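Local coordinates for 6-phosphogluconate dehydrogenase, NAD-binding (Mycolicibacterium smegmatis MC2 155, PDB 6SMT) that reduces imines to amines with S-enantioselectivity, probably using the bound NADPH as hydride donor, at the interface of chains A and B. Residues are numbered along the deposited sequence; one frame, centred on the assembly and turned at random. Chains: chain A/B, 6-phosphogluconate dehydrogenase, NAD-binding.

Contact 1: the interface of chains A and B. Residues chain A 197, 207, 210-211, 214; chain B 175, 178-179.
The rings of A:His210 and B:Phe175 meet edge to face: their planes stand 80° apart and their centroids 5.4 Å apart, too steep for a stack. The CD2–CE2 edge of the phenyl ring is turned toward one face of the imidazole, displaced toward its CD2 corner, with CE2 of B:Phe175 3.8 Å from CD2 of A:His210. This is a helix-helix patch in the dimer of this imine reductase, a member of the HIBADH-related family, where chain A helices 204-231 and 171-199 receive helix 171-199 of chain B. The central knob is B:Leu179, which has 69 Å² of its surface buried by chain A and divides its branches between different partners. Its CD1 methyl reaches CB of A:His210 at 3.7 Å, while CD2 presses on the backbone, 3.6 Å from N of A:Ala211. With CG anti to the carbonyl carbon (chi1 -64°) and the chain extended at chi2 (167°), both methyls of B:Leu179 point into chain A. A:Leu207 runs past B:Leu179 in the opposite direction, its CD1 4.0 Å from CB of B:Ala178. Below the branch point, CB of B:Leu179 meets CG1 of A:Ile214 at 4.0 Å. At the flank, the CB methyls of A:Ala197 and B:Ala178 approach to 3.9 Å.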
ATOM      1  N   ALA A 197       0.762  15.265  -5.831  1.00 14.09           N
ATOM      2  CA  ALA A 197       2.087  15.814  -5.534  1.00 13.08           C
ATOM      3  C   ALA A 197       2.515  16.682  -6.704  1.00 14.71           C
ATOM      4  O   ALA A 197       3.063  17.790  -6.503  1.00 15.44           O
ATOM      5  CB  ALA A 197       3.101  14.747  -5.284  1.00 13.12           C
ATOM      6  N   LEU A 207       9.504  12.937  -4.763  1.00 15.38           N
ATOM      7  CA  LEU A 207       8.700  12.229  -3.744  1.00 14.78           C
ATOM      8  C   LEU A 207       9.277  10.866  -3.390  1.00 15.44           C
ATOM      9  O   LEU A 207       9.055  10.369  -2.266  1.00 15.44           O
ATOM     10  CB  LEU A 207       7.270  12.077  -4.272  1.00 16.07           C
ATOM     11  CG  LEU A 207       6.249  11.648  -3.237  1.00 15.96           C
ATOM     12  CD1 LEU A 207       5.992  12.794  -2.267  1.00 16.88           C
ATOM     13  CD2 LEU A 207       4.954  11.236  -3.916  1.00 19.05           C
ATOM     14  N   HIS A 210      10.821   9.458  -0.127  1.00 13.67           N
ATOM     15  CA  HIS A 210       9.878   9.501   1.010  1.00 12.70           C
ATOM     16  C   HIS A 210       8.784   8.463   0.851  1.00 12.21           C
ATOM     17  O   HIS A 210       8.279   7.889   1.853  1.00 12.82           O
ATOM     18  CB  HIS A 210       9.287  10.925   1.163  1.00 13.00           C
ATOM     19  CG  HIS A 210      10.335  11.951   1.332  1.00 14.31           C
ATOM     20  ND1 HIS A 210      11.067  12.002   2.523  1.00 15.00           N
ATOM     21  CD2 HIS A 210      10.891  12.816   0.476  1.00 14.93           C
ATOM     22  CE1 HIS A 210      11.955  12.977   2.361  1.00 16.16           C
ATOM     23  NE2 HIS A 210      11.883  13.493   1.150  1.00 16.07           N
ATOM     24  N   ALA A 211       8.340   8.220  -0.406  1.00 12.57           N
ATOM     25  CA  ALA A 211       7.375   7.144  -0.654  1.00 12.24           C
ATOM     26  C   ALA A 211       7.952   5.788  -0.288  1.00 12.76           C
ATOM     27  O   ALA A 211       7.279   4.932   0.296  1.00 13.21           O
ATOM     28  CB  ALA A 211       6.948   7.139  -2.106  1.00 13.52           C
ATOM     29  N   ILE A 214       7.454   5.399   3.354  1.00 12.39           N
ATOM     30  CA  ILE A 214       6.097   4.926   3.716  1.00 11.35           C
ATOM     31  C   ILE A 214       6.018   3.403   3.510  1.00 11.46           C
ATOM     32  O   ILE A 214       5.492   2.711   4.350  1.00 11.90           O
ATOM     33  CB  ILE A 214       5.044   5.671   2.908  1.00 11.89           C
ATOM     34  CG1 ILE A 214       4.987   7.140   3.309  1.00 12.53           C
ATOM     35  CG2 ILE A 214       3.685   4.985   3.062  1.00 11.46           C
ATOM     36  CD1 ILE A 214       4.601   7.454   4.742  1.00 13.31           C
TER
ATOM     37  N   PHE B 175       4.178  17.557   0.936  1.00 11.79           N
ATOM     38  CA  PHE B 175       4.625  16.174   0.966  1.00 12.20           C
ATOM     39  C   PHE B 175       3.698  15.328   1.829  1.00 12.08           C
ATOM     40  O   PHE B 175       3.390  14.166   1.475  1.00 13.37           O
ATOM     41  CB  PHE B 175       6.050  16.097   1.555  1.00 11.57           C
ATOM     42  CG  PHE B 175       7.163  16.461   0.602  1.00 13.37           C
ATOM     43  CD1 PHE B 175       7.502  17.773   0.292  1.00 14.43           C
ATOM     44  CD2 PHE B 175       7.916  15.475   0.013  1.00 14.38           C
ATOM     45  CE1 PHE B 175       8.510  18.072  -0.621  1.00 13.93           C
ATOM     46  CE2 PHE B 175       8.900  15.790  -0.926  1.00 15.03           C
ATOM     47  CZ  PHE B 175       9.248  17.058  -1.164  1.00 14.58           C
ATOM     48  N   ALA B 178       0.616  14.065   0.081  1.00 12.22           N
ATOM     49  CA  ALA B 178       0.909  12.958  -0.866  1.00 12.59           C
ATOM     50  C   ALA B 178       1.207  11.661  -0.134  1.00 12.79           C
ATOM     51  O   ALA B 178       0.695  10.541  -0.471  1.00 12.72           O
ATOM     52  CB  ALA B 178       2.069  13.344  -1.790  1.00 14.93           C
ATOM     53  N   LEU B 179       2.058  11.702   0.866  1.00 11.84           N
ATOM     54  CA  LEU B 179       2.566  10.512   1.536  1.00 12.19           C
ATOM     55  C   LEU B 179       1.468   9.895   2.394  1.00 11.79           C
ATOM     56  O   LEU B 179       1.316   8.636   2.469  1.00 12.22           O
ATOM     57  CB  LEU B 179       3.776  10.872   2.369  1.00 12.48           C
ATOM     58  CG  LEU B 179       4.977  11.363   1.536  1.00 13.05           C
ATOM     59  CD1 LEU B 179       5.986  11.986   2.494  1.00 13.25           C
ATOM     60  CD2 LEU B 179       5.611  10.231   0.752  1.00 14.30           C
TER

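Contact 2: the interface of chains A and B. Residues chain A 214, 217-218, 221-222; chain B 182-183, 186-187.
This is an apolar helix-to-helix interface joining two copies of an imine reductase of the HIBADH-related family, and it probably helps hold the intertwined dimer typical of these enzymes. Helix 204-231 of chain A offers a row of aliphatic groups to helix 171-199 of chain B, whose B:Phe183 has 62 Å² of its surface buried by chain A and forms the core of the patch. One side of its CD1–CE1 rim is gripped by aliphatic tips from chain A: CD1 of A:Ile221 lies 3.7 Å from CE1 of B:Phe183, and CD1 of A:Ile217 lies 3.8 Å from the same carbon. Both isoleucine tips are on one side of the ring plane, whereas CD2 of A:Leu218, 3.8 Å from CD1 of B:Phe183, lies beyond the rim on the other. On that same side B:Val187 CG2 of its own chain lies 3.6 Å above the plane, offset toward CZ. A:Ile217 reaches the rim with CG1 in the crowded position between backbone N and carbonyl carbon (chi1 70°). CG2 of A:Ile214 slides past B:Leu182, 3.8 Å from its CD2. Further along, A:Phe222 sets CZ 4.0 Å from O of B:Ser186. The B:Ser186 hydroxyl OG turns back to O of B:Leu182 at 2.8 Å, a bond within its own helix, tilted 30° from the carbonyl plane. B:Phe183 also lines the pocket that holds (2S)-2-ethylhexan-1-ol, possibly a crystallisation additive.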
ATOM      1  N   ILE A 214       7.454   5.399   3.354  1.00 12.39           N
ATOM      2  CA  ILE A 214       6.097   4.926   3.716  1.00 11.35           C
ATOM      3  C   ILE A 214       6.018   3.403   3.510  1.00 11.46           C
ATOM      4  O   ILE A 214       5.492   2.711   4.350  1.00 11.90           O
ATOM      5  CB  ILE A 214       5.044   5.671   2.908  1.00 11.89           C
ATOM      6  CG1 ILE A 214       4.987   7.140   3.309  1.00 12.53           C
ATOM      7  CG2 ILE A 214       3.685   4.985   3.062  1.00 11.46           C
ATOM      8  CD1 ILE A 214       4.601   7.454   4.742  1.00 13.31           C
ATOM      9  N   ILE A 217       7.308   1.577   6.502  1.00 12.52           N
ATOM     10  CA  ILE A 217       6.530   1.491   7.751  1.00 14.29           C
ATOM     11  C   ILE A 217       5.372   0.519   7.647  1.00 13.63           C
ATOM     12  O   ILE A 217       4.741   0.186   8.692  1.00 14.46           O
ATOM     13  CB  ILE A 217       6.059   2.864   8.253  1.00 14.79           C
ATOM     14  CG1 ILE A 217       4.975   3.522   7.399  1.00 15.64           C
ATOM     15  CG2 ILE A 217       7.271   3.779   8.468  1.00 16.96           C
ATOM     16  CD1 ILE A 217       4.332   4.722   8.033  1.00 16.29           C
ATOM     17  N   LEU A 218       5.010   0.095   6.448  1.00 12.82           N
ATOM     18  CA  LEU A 218       3.762  -0.709   6.346  1.00 13.37           C
ATOM     19  C   LEU A 218       3.888  -2.041   7.028  1.00 14.44           C
ATOM     20  O   LEU A 218       2.884  -2.435   7.654  1.00 14.45           O
ATOM     21  CB  LEU A 218       3.408  -0.931   4.869  1.00 12.68           C
ATOM     22  CG  LEU A 218       3.092   0.308   4.053  1.00 13.71           C
ATOM     23  CD1 LEU A 218       2.796  -0.064   2.589  1.00 13.64           C
ATOM     24  CD2 LEU A 218       1.878   1.053   4.625  1.00 13.58           C
ATOM     25  N   ILE A 221       3.253  -1.940  10.853  1.00 14.82           N
ATOM     26  CA  ILE A 221       1.880  -1.471  11.107  1.00 15.14           C
ATOM     27  C   ILE A 221       0.887  -2.562  10.792  1.00 15.02           C
ATOM     28  O   ILE A 221      -0.028  -2.808  11.580  1.00 15.70           O
ATOM     29  CB  ILE A 221       1.651  -0.157  10.351  1.00 13.98           C
ATOM     30  CG1 ILE A 221       2.482   0.945  11.041  1.00 16.51           C
ATOM     31  CG2 ILE A 221       0.192   0.185  10.354  1.00 15.05           C
ATOM     32  CD1 ILE A 221       2.543   2.266  10.293  1.00 18.57           C
ATOM     33  N   PHE A 222       1.055  -3.202   9.634  1.00 14.17           N
ATOM     34  CA  PHE A 222       0.151  -4.296   9.254  1.00 13.26           C
ATOM     35  C   PHE A 222       0.231  -5.445  10.280  1.00 14.31           C
ATOM     36  O   PHE A 222      -0.799  -6.020  10.572  1.00 14.96           O
ATOM     37  CB  PHE A 222       0.494  -4.757   7.833  1.00 12.98           C
ATOM     38  CG  PHE A 222       0.161  -3.823   6.695  1.00 12.88           C
ATOM     39  CD1 PHE A 222      -0.518  -2.630   6.848  1.00 13.68           C
ATOM     40  CD2 PHE A 222       0.552  -4.158   5.417  1.00 12.76           C
ATOM     41  CE1 PHE A 222      -0.800  -1.794   5.774  1.00 13.78           C
ATOM     42  CE2 PHE A 222       0.261  -3.316   4.340  1.00 12.43           C
ATOM     43  CZ  PHE A 222      -0.425  -2.168   4.517  1.00 12.95           C
TER
ATOM     44  N   LEU B 182      -0.949   7.947   0.112  1.00 11.84           N
ATOM     45  CA  LEU B 182      -0.402   6.573  -0.127  1.00 11.74           C
ATOM     46  C   LEU B 182      -0.641   5.705   1.091  1.00 11.34           C
ATOM     47  O   LEU B 182      -1.101   4.551   0.967  1.00 11.99           O
ATOM     48  CB  LEU B 182       1.057   6.713  -0.486  1.00 11.68           C
ATOM     49  CG  LEU B 182       1.843   5.418  -0.504  1.00 12.79           C
ATOM     50  CD1 LEU B 182       1.269   4.477  -1.537  1.00 14.19           C
ATOM     51  CD2 LEU B 182       3.305   5.651  -0.671  1.00 14.88           C
ATOM     52  N   PHE B 183      -0.243   6.191   2.251  1.00 10.08           N
ATOM     53  CA  PHE B 183      -0.286   5.400   3.472  1.00 10.43           C
ATOM     54  C   PHE B 183      -1.707   4.932   3.796  1.00 10.93           C
ATOM     55  O   PHE B 183      -1.981   3.731   3.983  1.00 10.93           O
ATOM     56  CB  PHE B 183       0.273   6.185   4.629  1.00 10.24           C
ATOM     57  CG  PHE B 183       0.151   5.444   5.938  1.00 11.29           C
ATOM     58  CD1 PHE B 183       0.929   4.345   6.221  1.00 11.21           C
ATOM     59  CD2 PHE B 183      -0.824   5.794   6.862  1.00 11.60           C
ATOM     60  CE1 PHE B 183       0.746   3.629   7.400  1.00 12.45           C
ATOM     61  CE2 PHE B 183      -0.993   5.112   8.051  1.00 13.60           C
ATOM     62  CZ  PHE B 183      -0.201   4.024   8.320  1.00 11.91           C
ATOM     63  N   SER B 186      -3.350   2.556   1.413  0.59 10.93           N
ATOM     64  CA  SER B 186      -2.764   1.212   1.616  0.59 11.37           C
ATOM     65  C   SER B 186      -3.385   0.550   2.843  0.59 11.50           C
ATOM     66  O   SER B 186      -3.739  -0.654   2.794  0.59 11.93           O
ATOM     67  CB  SER B 186      -1.250   1.337   1.713  0.59 11.86           C
ATOM     68  OG  SER B 186      -0.683   1.863   0.505  0.59 12.52           O
ATOM     69  N   VAL B 187      -3.512   1.263   3.956  1.00 11.33           N
ATOM     70  CA  VAL B 187      -4.142   0.754   5.186  1.00 12.57           C
ATOM     71  C   VAL B 187      -5.581   0.364   4.878  1.00 12.88           C
ATOM     72  O   VAL B 187      -6.046  -0.682   5.368  1.00 13.24           O
ATOM     73  CB  VAL B 187      -4.092   1.788   6.317  1.00 13.40           C
ATOM     74  CG1 VAL B 187      -5.019   1.445   7.484  1.00 15.31           C
ATOM     75  CG2 VAL B 187      -2.660   1.900   6.739  1.00 15.15           C
TER

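Contact 3: the interface of chains A and B. Residues chain A 190, 208, 212, 215; chain B 219, 222-223, 226.
A:His212 and B:Ser219 join by a hydrogen bond between ND1 of the imidazole and the hydroxyl OG, 2.8 Å long and 153° at the hydrogen; which group donates is not settled by the coordinates. B:Thr223 OG1 also touches this ring, in plane at its edge, but about equally near CE1 and NE2, so a direct link to NE2 of A:His212 would be poorly directed. Nearby, A:Phe190 stacks on B:Phe222 with planes 3° apart and centroids 4.1 Å apart, each ring having the other's CG over its centre. The stack brings CZ of A:Phe190 over the backbone, 3.5 Å from O of B:Phe222. A:Phe190 reaches across with CG anti to its backbone nitrogen (chi1 -178°). These contacts belong to the imine reductase dimer, where helix 204-231 packs against its two-fold mate and A:Phe190 joins from helix 171-199. Around the stack, CG2 of A:Val215 touches CE2 of B:Phe222 at 3.7 Å. The chain of A:Met208, bent at its second and third torsions, lays SD in plane at the edge of A:Phe190, 3.7 Å from CB of B:Ala226.

Farther out, NE2 of A:His212 is better aligned with water 1, 2.7 Å away and nearly as straight as the ND1 bond; this water also reaches OG1 of B:Thr223 by a longer leg. B:Thr223 is itself positioned by donating OG1 to O of B:Ser219, 3.0 Å away and from above the carbonyl plane. Water 2 bridges OG of B:Ser219 to the backbone O of A:His212, lying 2.9 Å from that oxygen.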
ATOM      1  N   PHE A 190      -0.853   5.070  -4.644  1.00 10.93           N
ATOM      2  CA  PHE A 190       0.406   5.628  -5.147  1.00 11.25           C
ATOM      3  C   PHE A 190       0.210   6.490  -6.369  1.00 11.74           C
ATOM      4  O   PHE A 190       0.715   7.571  -6.481  1.00 11.79           O
ATOM      5  CB  PHE A 190       1.378   4.482  -5.450  1.00 10.94           C
ATOM      6  CG  PHE A 190       2.715   4.978  -5.939  1.00 11.95           C
ATOM      7  CD1 PHE A 190       3.585   5.617  -5.113  1.00 13.44           C
ATOM      8  CD2 PHE A 190       3.071   4.804  -7.272  1.00 12.73           C
ATOM      9  CE1 PHE A 190       4.812   6.114  -5.567  1.00 14.24           C
ATOM     10  CE2 PHE A 190       4.285   5.243  -7.726  1.00 14.56           C
ATOM     11  CZ  PHE A 190       5.146   5.893  -6.874  1.00 13.92           C
ATOM     12  N   MET A 208       9.902  10.165  -4.348  1.00 14.80           N
ATOM     13  CA  MET A 208      10.128   8.717  -4.229  1.00 15.78           C
ATOM     14  C   MET A 208      10.917   8.314  -3.012  1.00 14.66           C
ATOM     15  O   MET A 208      10.545   7.348  -2.386  1.00 13.99           O
ATOM     16  CB  MET A 208      10.763   8.099  -5.466  1.00 17.67           C
ATOM     17  CG  MET A 208       9.768   8.023  -6.551  1.00 18.74           C
ATOM     18  SD  MET A 208       8.341   7.077  -6.049  1.00 22.88           S
ATOM     19  CE  MET A 208       8.893   5.618  -5.423  1.00 15.87           C
ATOM     20  N   HIS A 212       9.252   5.567  -0.527  1.00 12.88           N
ATOM     21  CA  HIS A 212       9.902   4.339  -0.045  1.00 13.66           C
ATOM     22  C   HIS A 212       9.881   4.248   1.488  1.00 12.89           C
ATOM     23  O   HIS A 212       9.797   3.200   2.059  1.00 13.59           O
ATOM     24  CB  HIS A 212      11.306   4.218  -0.572  1.00 14.22           C
ATOM     25  CG  HIS A 212      11.395   4.015  -2.030  1.00 17.41           C
ATOM     26  ND1 HIS A 212      10.690   2.970  -2.654  1.00 18.80           N
ATOM     27  CD2 HIS A 212      12.139   4.625  -2.990  1.00 19.36           C
ATOM     28  CE1 HIS A 212      10.905   3.074  -3.979  1.00 20.49           C
ATOM     29  NE2 HIS A 212      11.856   3.999  -4.213  1.00 20.65           N
ATOM     30  N   VAL A 215       6.501   2.903   2.378  1.00 11.93           N
ATOM     31  CA  VAL A 215       6.478   1.443   2.192  1.00 13.10           C
ATOM     32  C   VAL A 215       7.177   0.744   3.333  1.00 13.10           C
ATOM     33  O   VAL A 215       6.698  -0.241   3.849  1.00 12.46           O
ATOM     34  CB  VAL A 215       7.089   1.102   0.827  1.00 13.00           C
ATOM     35  CG1 VAL A 215       7.209  -0.398   0.679  1.00 14.26           C
ATOM     36  CG2 VAL A 215       6.253   1.636  -0.285  1.00 13.66           C
TER
ATOM     37  N   SER B 219       8.033  -1.397  -3.472  1.00 15.49           N
ATOM     38  CA  SER B 219       9.022  -0.326  -3.780  1.00 15.84           C
ATOM     39  C   SER B 219       9.543  -0.435  -5.187  1.00 16.67           C
ATOM     40  O   SER B 219       9.546   0.594  -5.882  1.00 16.33           O
ATOM     41  CB  SER B 219      10.143  -0.287  -2.755  1.00 18.62           C
ATOM     42  OG  SER B 219       9.758   0.504  -1.651  1.00 20.62           O
ATOM     43  N   PHE B 222       6.752   0.780  -7.542  1.00 14.08           N
ATOM     44  CA  PHE B 222       6.522   2.226  -7.417  1.00 13.65           C
ATOM     45  C   PHE B 222       7.667   2.992  -8.117  1.00 13.48           C
ATOM     46  O   PHE B 222       7.431   3.981  -8.782  1.00 14.66           O
ATOM     47  CB  PHE B 222       6.402   2.632  -5.965  1.00 13.46           C
ATOM     48  CG  PHE B 222       5.181   2.147  -5.217  1.00 13.01           C
ATOM     49  CD1 PHE B 222       4.076   1.585  -5.845  1.00 13.52           C
ATOM     50  CD2 PHE B 222       5.069   2.437  -3.898  1.00 12.59           C
ATOM     51  CE1 PHE B 222       2.973   1.192  -5.102  1.00 12.89           C
ATOM     52  CE2 PHE B 222       3.945   2.072  -3.160  1.00 12.80           C
ATOM     53  CZ  PHE B 222       2.908   1.464  -3.764  1.00 12.00           C
ATOM     54  N   THR B 223       8.902   2.543  -7.948  1.00 14.12           N
ATOM     55  CA  THR B 223      10.043   3.192  -8.616  1.00 16.17           C
ATOM     56  C   THR B 223       9.842   3.181 -10.116  1.00 15.00           C
ATOM     57  O   THR B 223      10.014   4.239 -10.747  1.00 16.12           O
ATOM     58  CB  THR B 223      11.322   2.452  -8.275  1.00 18.21           C
ATOM     59  OG1 THR B 223      11.555   2.651  -6.887  1.00 19.06           O
ATOM     60  CG2 THR B 223      12.488   2.931  -9.126  1.00 21.55           C
ATOM     61  N   ALA B 226       6.835   5.606 -11.099  1.00 15.20           N
ATOM     62  CA  ALA B 226       7.293   6.999 -11.036  1.00 15.19           C
ATOM     63  C   ALA B 226       8.165   7.403 -12.214  1.00 17.22           C
ATOM     64  O   ALA B 226       7.962   8.451 -12.773  1.00 18.57           O
ATOM     65  CB  ALA B 226       8.025   7.230  -9.752  1.00 15.93           C
TER
HETATM   66  O   HOH W   1      13.327   5.243  -6.121  1.00 31.38           O
HETATM   67  O   HOH W   2      10.841   0.727   0.910  1.00 31.39           O

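Contact 1 and contact 3 are neighbours, the centres of their C-alpha atoms about 9 Å apart, while contact 2 lies about 12 Å from each. Helix 204-231 of chain A runs through all three. It meets helix 171-199 of chain B in contacts 1 and 2, which share A:Ile214, and its own symmetry mate in contact 3. Phe222 serves twice, from chain A in contact 2 and from chain B in contact 3. The two-fold repeats every contact with the chains exchanged; their closeness and shared helix suggest one continuous interface, consistent with a tightly interlocked dimer.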